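Long-range contacts in yeast Cdc13 OB4 (Candida glabrata, PDB 3RMH), which forms, through this C-terminal OB-fold domain of the telomere protein Cdc13, a homodimer, the whole protein probably binding telomeric DNA: residues Tyr35-Glu40 with Asn53-Val58; Ile47-Val52 with Val70-Lys75. The protein carries 2 engineered substitutions. All coordinates share one frame; numbering follows the deposited sequence.

Interaction 1: Tyr35-Glu40 with Asn53-Val58; sequences YIIDVE and NELPLV. Engineered in segment 53-58: Leu-57 (natural residue Met).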
loop_
_atom_site.group_PDB
_atom_site.type_symbol
_atom_site.label_atom_id
_atom_site.label_comp_id
_atom_site.label_asym_id
_atom_site.label_seq_id
_atom_site.Cartn_x
_atom_site.Cartn_y
_atom_site.Cartn_z
ATOM N N TYR B 35 -4.547 3.203 -15.154
ATOM C CA TYR B 35 -4.322 1.784 -15.417
ATOM C C TYR B 35 -4.413 0.991 -14.146
ATOM O O TYR B 35 -3.751 1.330 -13.171
ATOM C CB TYR B 35 -2.937 1.561 -16.005
ATOM C CG TYR B 35 -2.794 2.129 -17.387
ATOM C CD1 TYR B 35 -3.110 1.364 -18.500
ATOM C CD2 TYR B 35 -2.361 3.428 -17.581
ATOM C CE1 TYR B 35 -2.986 1.875 -19.780
ATOM C CE2 TYR B 35 -2.239 3.953 -18.863
ATOM C CZ TYR B 35 -2.549 3.168 -19.953
ATOM O OH TYR B 35 -2.425 3.683 -21.225
ATOM N N ILE B 36 -5.202 -0.075 -14.157
ATOM C CA ILE B 36 -5.215 -1.001 -13.014
ATOM C C ILE B 36 -4.063 -1.966 -13.199
ATOM O O ILE B 36 -4.011 -2.677 -14.196
ATOM C CB ILE B 36 -6.540 -1.790 -12.960
ATOM C CG1 ILE B 36 -7.707 -0.834 -12.671
ATOM C CG2 ILE B 36 -6.431 -2.932 -11.947
ATOM C CD1 ILE B 36 -9.080 -1.452 -12.725
ATOM N N ILE B 37 -3.127 -2.009 -12.256
ATOM C CA ILE B 37 -1.971 -2.892 -12.434
ATOM C C ILE B 37 -1.905 -4.066 -11.469
ATOM O O ILE B 37 -1.126 -4.982 -11.665
ATOM C CB ILE B 37 -0.655 -2.126 -12.352
ATOM C CG1 ILE B 37 -0.585 -1.356 -11.028
ATOM C CG2 ILE B 37 -0.525 -1.203 -13.558
ATOM C CD1 ILE B 37 0.759 -0.738 -10.770
ATOM N N ASP B 38 -2.699 -4.040 -10.409
ATOM C CA ASP B 38 -2.702 -5.168 -9.487
ATOM C C ASP B 38 -4.014 -5.158 -8.750
ATOM O O ASP B 38 -4.562 -4.096 -8.454
ATOM C CB ASP B 38 -1.529 -5.060 -8.494
ATOM C CG ASP B 38 -1.145 -6.400 -7.881
ATOM O OD1 ASP B 38 -1.638 -7.446 -8.348
ATOM O OD2 ASP B 38 -0.329 -6.411 -6.937
ATOM N N VAL B 39 -4.531 -6.343 -8.470
ATOM C CA VAL B 39 -5.695 -6.460 -7.620
ATOM C C VAL B 39 -5.419 -7.536 -6.586
ATOM O O VAL B 39 -4.875 -8.590 -6.897
ATOM C CB VAL B 39 -6.970 -6.811 -8.415
ATOM C CG1 VAL B 39 -8.141 -6.959 -7.470
ATOM C CG2 VAL B 39 -7.274 -5.740 -9.467
ATOM N N GLU B 40 -5.787 -7.261 -5.345
ATOM C CA GLU B 40 -5.621 -8.238 -4.295
ATOM C C GLU B 40 -6.949 -8.406 -3.593
ATOM O O GLU B 40 -7.659 -7.430 -3.353
ATOM C CB GLU B 40 -4.536 -7.783 -3.322
ATOM C CG GLU B 40 -4.367 -8.692 -2.134
ATOM C CD GLU B 40 -3.002 -8.544 -1.494
ATOM O OE1 GLU B 40 -2.325 -7.527 -1.766
ATOM O OE2 GLU B 40 -2.607 -9.452 -0.733
ATOM N N ASN B 53 -0.987 6.326 -13.399
ATOM C CA ASN B 53 -1.370 7.181 -14.514
ATOM C C ASN B 53 -0.829 6.650 -15.855
ATOM O O ASN B 53 -1.502 6.740 -16.879
ATOM C CB ASN B 53 -0.936 8.640 -14.277
ATOM C CG ASN B 53 -1.707 9.323 -13.134
ATOM O OD1 ASN B 53 -1.114 9.758 -12.145
ATOM N ND2 ASN B 53 -3.023 9.437 -13.280
ATOM N N GLU B 54 0.382 6.094 -15.841
ATOM C CA GLU B 54 1.009 5.545 -17.054
ATOM C C GLU B 54 1.710 4.220 -16.763
ATOM O O GLU B 54 2.300 4.045 -15.701
ATOM C CB GLU B 54 2.034 6.535 -17.605
ATOM C CG GLU B 54 1.451 7.856 -18.047
ATOM C CD GLU B 54 0.640 7.734 -19.325
ATOM O OE1 GLU B 54 0.949 6.836 -20.144
ATOM O OE2 GLU B 54 -0.306 8.534 -19.506
ATOM N N LEU B 55 1.653 3.283 -17.700
ATOM C CA LEU B 55 2.432 2.066 -17.546
ATOM C C LEU B 55 3.904 2.433 -17.720
ATOM O O LEU B 55 4.233 3.314 -18.504
ATOM C CB LEU B 55 1.989 1.008 -18.554
ATOM C CG LEU B 55 0.538 0.556 -18.376
ATOM C CD1 LEU B 55 0.085 -0.320 -19.539
ATOM C CD2 LEU B 55 0.379 -0.171 -17.042
ATOM N N PRO B 56 4.797 1.789 -16.955
ATOM C CA PRO B 56 6.201 2.216 -17.038
ATOM C C PRO B 56 6.842 1.876 -18.388
ATOM O O PRO B 56 6.543 0.822 -18.957
ATOM C CB PRO B 56 6.875 1.438 -15.898
ATOM C CG PRO B 56 5.977 0.271 -15.635
ATOM C CD PRO B 56 4.581 0.751 -15.932
ATOM N N LEU B 57 7.703 2.763 -18.886
ATOM C CA LEU B 57 8.411 2.524 -20.154
ATOM C C LEU B 57 9.460 1.414 -20.034
ATOM O O LEU B 57 9.772 0.958 -18.933
ATOM C CB LEU B 57 9.095 3.800 -20.660
ATOM C CG LEU B 57 8.390 5.152 -20.548
ATOM C CD1 LEU B 57 8.551 5.718 -19.144
ATOM C CD2 LEU B 57 8.958 6.115 -21.580
ATOM N N VAL B 58 10.027 1.009 -21.168
ATOM C CA VAL B 58 10.972 -0.108 -21.202
ATOM C C VAL B 58 12.116 0.027 -20.198
ATOM O O VAL B 58 12.759 1.075 -20.106
ATOM C CB VAL B 58 11.580 -0.299 -22.605
ATOM C CG1 VAL B 58 10.485 -0.432 -23.637
ATOM C CG2 VAL B 58 12.500 0.865 -22.950
#
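Tyr-35 and Leu-55 make the tight half of this contact. The leucine branch point sits over one face of the tyrosine ring, with Leu-55 CG 3.9 Å from the Tyr-35 ring centroid and only 16° off the ring normal, which qualifies as a CH-pi contact. The two side chains cross at about a right angle, and the leucine methyls spread past the rim of the ring: Leu-55 CD1 lies 3.8 Å from Tyr-35 CE1, while Leu-55 CD2 turns back to Tyr-35 CB and on to Ile-37, where it meets CG2 of Ile-37 at 3.7 Å. Tyr-35 has CG anti to the carbonyl carbon (chi1 -68°), and Tyr-35 CG itself lies 3.8 Å from Leu-55 CG. The ring also meets backbone: Asn-53 O stands 3.5 Å from Tyr-35 CD2, at the ring edge and near its plane.

Within the OB fold, Tyr-35 and Ile-37 belong to the long strand 28-42, and residues 53-58 begin the loop between strands 46-52 and 68-73. Asn-53 turns its side chain from the tyrosine and hydrogen-bonds instead to the backbone of His-14 and Ile-16.

The solvent side is much looser. Glu-54 presents its CA obliquely to the ring, 4.0 Å from Tyr-35 CD2, and its carboxylate comes no nearer than 4.5 Å, measured from Glu-54 OE1 to Tyr-35 CE2. Further along, the loop draws away from the strand, and the dimer partner comes close, with Ile-114 of the second subunit packing on Ile-37 and Arg-113 of that subunit on Pro-56.

Interaction 2: Ile47-Val52 with Val70-Lys75; sequences IRIKVV and VYITGK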
loop_
_atom_site.group_PDB
_atom_site.type_symbol
_atom_site.label_atom_id
_atom_site.label_comp_id
_atom_site.label_asym_id
_atom_site.label_seq_id
_atom_site.Cartn_x
_atom_site.Cartn_y
_atom_site.Cartn_z
ATOM N N ILE B 47 -11.259 -5.673 -1.197
ATOM C CA ILE B 47 -10.612 -5.670 -2.509
ATOM C C ILE B 47 -9.684 -4.465 -2.563
ATOM O O ILE B 47 -10.102 -3.335 -2.295
ATOM C CB ILE B 47 -11.660 -5.560 -3.632
ATOM C CG1 ILE B 47 -12.681 -6.690 -3.512
ATOM C CG2 ILE B 47 -10.981 -5.570 -5.025
ATOM C CD1 ILE B 47 -13.855 -6.559 -4.463
ATOM N N ARG B 48 -8.423 -4.704 -2.890
ATOM C CA ARG B 48 -7.464 -3.626 -3.063
ATOM C C ARG B 48 -6.989 -3.552 -4.504
ATOM O O ARG B 48 -6.493 -4.534 -5.049
ATOM C CB ARG B 48 -6.252 -3.846 -2.168
ATOM C CG ARG B 48 -6.614 -4.039 -0.729
ATOM C CD ARG B 48 -5.406 -4.539 0.033
ATOM N NE ARG B 48 -5.727 -4.889 1.411
ATOM C CZ ARG B 48 -4.889 -5.530 2.218
ATOM N NH1 ARG B 48 -3.696 -5.894 1.765
ATOM N NH2 ARG B 48 -5.240 -5.810 3.468
ATOM N N ILE B 49 -7.120 -2.373 -5.094
ATOM C CA ILE B 49 -6.804 -2.157 -6.513
ATOM C C ILE B 49 -5.699 -1.110 -6.619
ATOM O O ILE B 49 -5.876 0.017 -6.168
ATOM C CB ILE B 49 -8.047 -1.637 -7.241
ATOM C CG1 ILE B 49 -9.210 -2.615 -7.068
ATOM C CG2 ILE B 49 -7.778 -1.374 -8.731
ATOM C CD1 ILE B 49 -10.531 -2.093 -7.615
ATOM N N LYS B 50 -4.565 -1.472 -7.217
ATOM C CA LYS B 50 -3.481 -0.511 -7.419
ATOM C C LYS B 50 -3.567 0.096 -8.818
ATOM O O LYS B 50 -3.687 -0.629 -9.800
ATOM C CB LYS B 50 -2.109 -1.175 -7.221
ATOM C CG LYS B 50 -1.838 -1.620 -5.760
ATOM C CD LYS B 50 -0.384 -2.040 -5.550
ATOM C CE LYS B 50 -0.126 -2.516 -4.113
ATOM N NZ LYS B 50 -0.728 -3.858 -3.847
ATOM N N VAL B 51 -3.504 1.420 -8.894
ATOM C CA VAL B 51 -3.606 2.124 -10.174
ATOM C C VAL B 51 -2.477 3.128 -10.357
ATOM O O VAL B 51 -1.945 3.669 -9.379
ATOM C CB VAL B 51 -4.969 2.860 -10.322
ATOM C CG1 VAL B 51 -6.136 1.893 -10.145
ATOM C CG2 VAL B 51 -5.086 4.016 -9.308
ATOM N N VAL B 52 -2.125 3.361 -11.619
ATOM C CA VAL B 52 -1.078 4.298 -12.034
ATOM C C VAL B 52 -1.561 5.139 -13.218
ATOM O O VAL B 52 -2.445 4.714 -13.958
ATOM C CB VAL B 52 0.211 3.555 -12.444
ATOM C CG1 VAL B 52 0.680 2.666 -11.302
ATOM C CG2 VAL B 52 -0.015 2.724 -13.727
ATOM N N VAL B 70 -6.490 1.700 -3.991
ATOM C CA VAL B 70 -7.920 1.964 -3.872
ATOM C C VAL B 70 -8.586 0.789 -3.170
ATOM O O VAL B 70 -8.485 -0.342 -3.623
ATOM C CB VAL B 70 -8.550 2.111 -5.266
ATOM C CG1 VAL B 70 -10.062 2.285 -5.167
ATOM C CG2 VAL B 70 -7.916 3.281 -6.008
ATOM N N TYR B 71 -9.290 1.069 -2.081
ATOM C CA TYR B 71 -9.860 0.027 -1.237
ATOM C C TYR B 71 -11.357 -0.027 -1.333
ATOM O O TYR B 71 -12.026 0.997 -1.252
ATOM C CB TYR B 71 -9.545 0.325 0.243
ATOM C CG TYR B 71 -8.099 0.211 0.629
ATOM C CD1 TYR B 71 -7.646 -0.880 1.353
ATOM C CD2 TYR B 71 -7.199 1.215 0.321
ATOM C CE1 TYR B 71 -6.315 -0.988 1.729
ATOM C CE2 TYR B 71 -5.859 1.124 0.704
ATOM C CZ TYR B 71 -5.431 0.023 1.403
ATOM O OH TYR B 71 -4.113 -0.068 1.771
ATOM N N ILE B 72 -11.885 -1.234 -1.472
ATOM C CA ILE B 72 -13.313 -1.468 -1.357
ATOM C C ILE B 72 -13.439 -2.352 -0.124
ATOM O O ILE B 72 -13.077 -3.522 -0.162
ATOM C CB ILE B 72 -13.847 -2.210 -2.571
ATOM C CG1 ILE B 72 -13.642 -1.354 -3.826
ATOM C CG2 ILE B 72 -15.324 -2.524 -2.395
ATOM C CD1 ILE B 72 -14.019 -2.063 -5.126
ATOM N N THR B 73 -13.948 -1.793 0.967
ATOM C CA THR B 73 -13.781 -2.442 2.267
ATOM C C THR B 73 -15.097 -2.692 2.990
ATOM O O THR B 73 -15.936 -1.797 3.075
ATOM C CB THR B 73 -12.872 -1.592 3.148
ATOM O OG1 THR B 73 -11.678 -1.286 2.418
ATOM C CG2 THR B 73 -12.524 -2.329 4.434
ATOM N N GLY B 74 -15.271 -3.912 3.500
ATOM C CA GLY B 74 -16.469 -4.291 4.235
ATOM C C GLY B 74 -17.420 -5.142 3.412
ATOM O O GLY B 74 -17.474 -5.005 2.197
ATOM N N LYS B 75 -18.180 -6.012 4.072
ATOM C CA LYS B 75 -19.103 -6.908 3.374
ATOM C C LYS B 75 -20.047 -6.138 2.455
ATOM O O LYS B 75 -20.306 -6.552 1.324
ATOM C CB LYS B 75 -19.930 -7.728 4.374
ATOM C CG LYS B 75 -21.011 -6.923 5.104
ATOM C CD LYS B 75 -22.096 -7.820 5.698
ATOM C CE LYS B 75 -21.532 -8.734 6.777
ATOM N NZ LYS B 75 -22.342 -9.976 6.930
#
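Val-70 N donates to Ile-49 O at 2.8 Å, the shortest of the four backbone hydrogen bonds between 47-52 and 70-75, and does so from a position tilted 25° off the carbonyl plane. The return bond, Ile-49 N to Val-70 O, measures 2.9 Å. A second reciprocal pair binds Ile-47 to Ile-72, with Ile-72 N 2.9 Å from Ile-47 O. Between these two hydrogen-bonded pairs lies the non-hydrogen-bonded pair Arg-48 and Tyr-71, whose own CA-H groups point to carbonyls of the flanking pairs, Tyr-71 CA lying 3.5 Å from Ile-47 O. The register is therefore regular and antiparallel, the strand directions differing by 166°.

These are adjacent strands of the OB-fold sheet, and the two sides of the sheet differ in character. On the side of Ile-47, Ile-49, Val-70 and Ile-72 the contact is wholly aliphatic and buried: Ile-47 CB and Ile-72 CB lie 4.1 Å apart, and the methyl ends Ile-49 CD1 and Ile-72 CD1 meet diagonally at 4.3 Å. Pro-119 of strand 115-119 packs against both Val-70 and Ile-72.

On the opposite side Arg-48 passes the ring of Tyr-71 obliquely, its CG 3.9 Å from Tyr-71 CD1, with guanidinium and ring planes 54° apart. The arginine chain is extended from CG to NE, and NE, still 4.0 Å from Tyr-71 CE1, forms a salt bridge with Glu-46, while NH2 forms another with Glu-40 of the second subunit. Lys-50 of that subunit packs on Tyr-71, and the two Arg-48 side chains of the dimer pack on each other.

From the N terminus the chain runs through 35-40, turns back into 47-52, passes directly into 53-58 and later reaches 70-75. Interaction 1 closes a loop of 12 intervening residues, mostly strand, and interaction 2 a loop of 17; because their segments alternate, the two loops cross. Strand 46-52 is the shared element, paired with strand 28-42 on one side and strand 68-73 on the other. Direct evidence of the connection comes from Tyr-35 N, 2.9 Å from Val-52 O, and Glu-40 N, 2.8 Å from Arg-48 O, both probable hydrogen bonds. The contact centres are 15 Å apart, yet both contacts touch the second subunit.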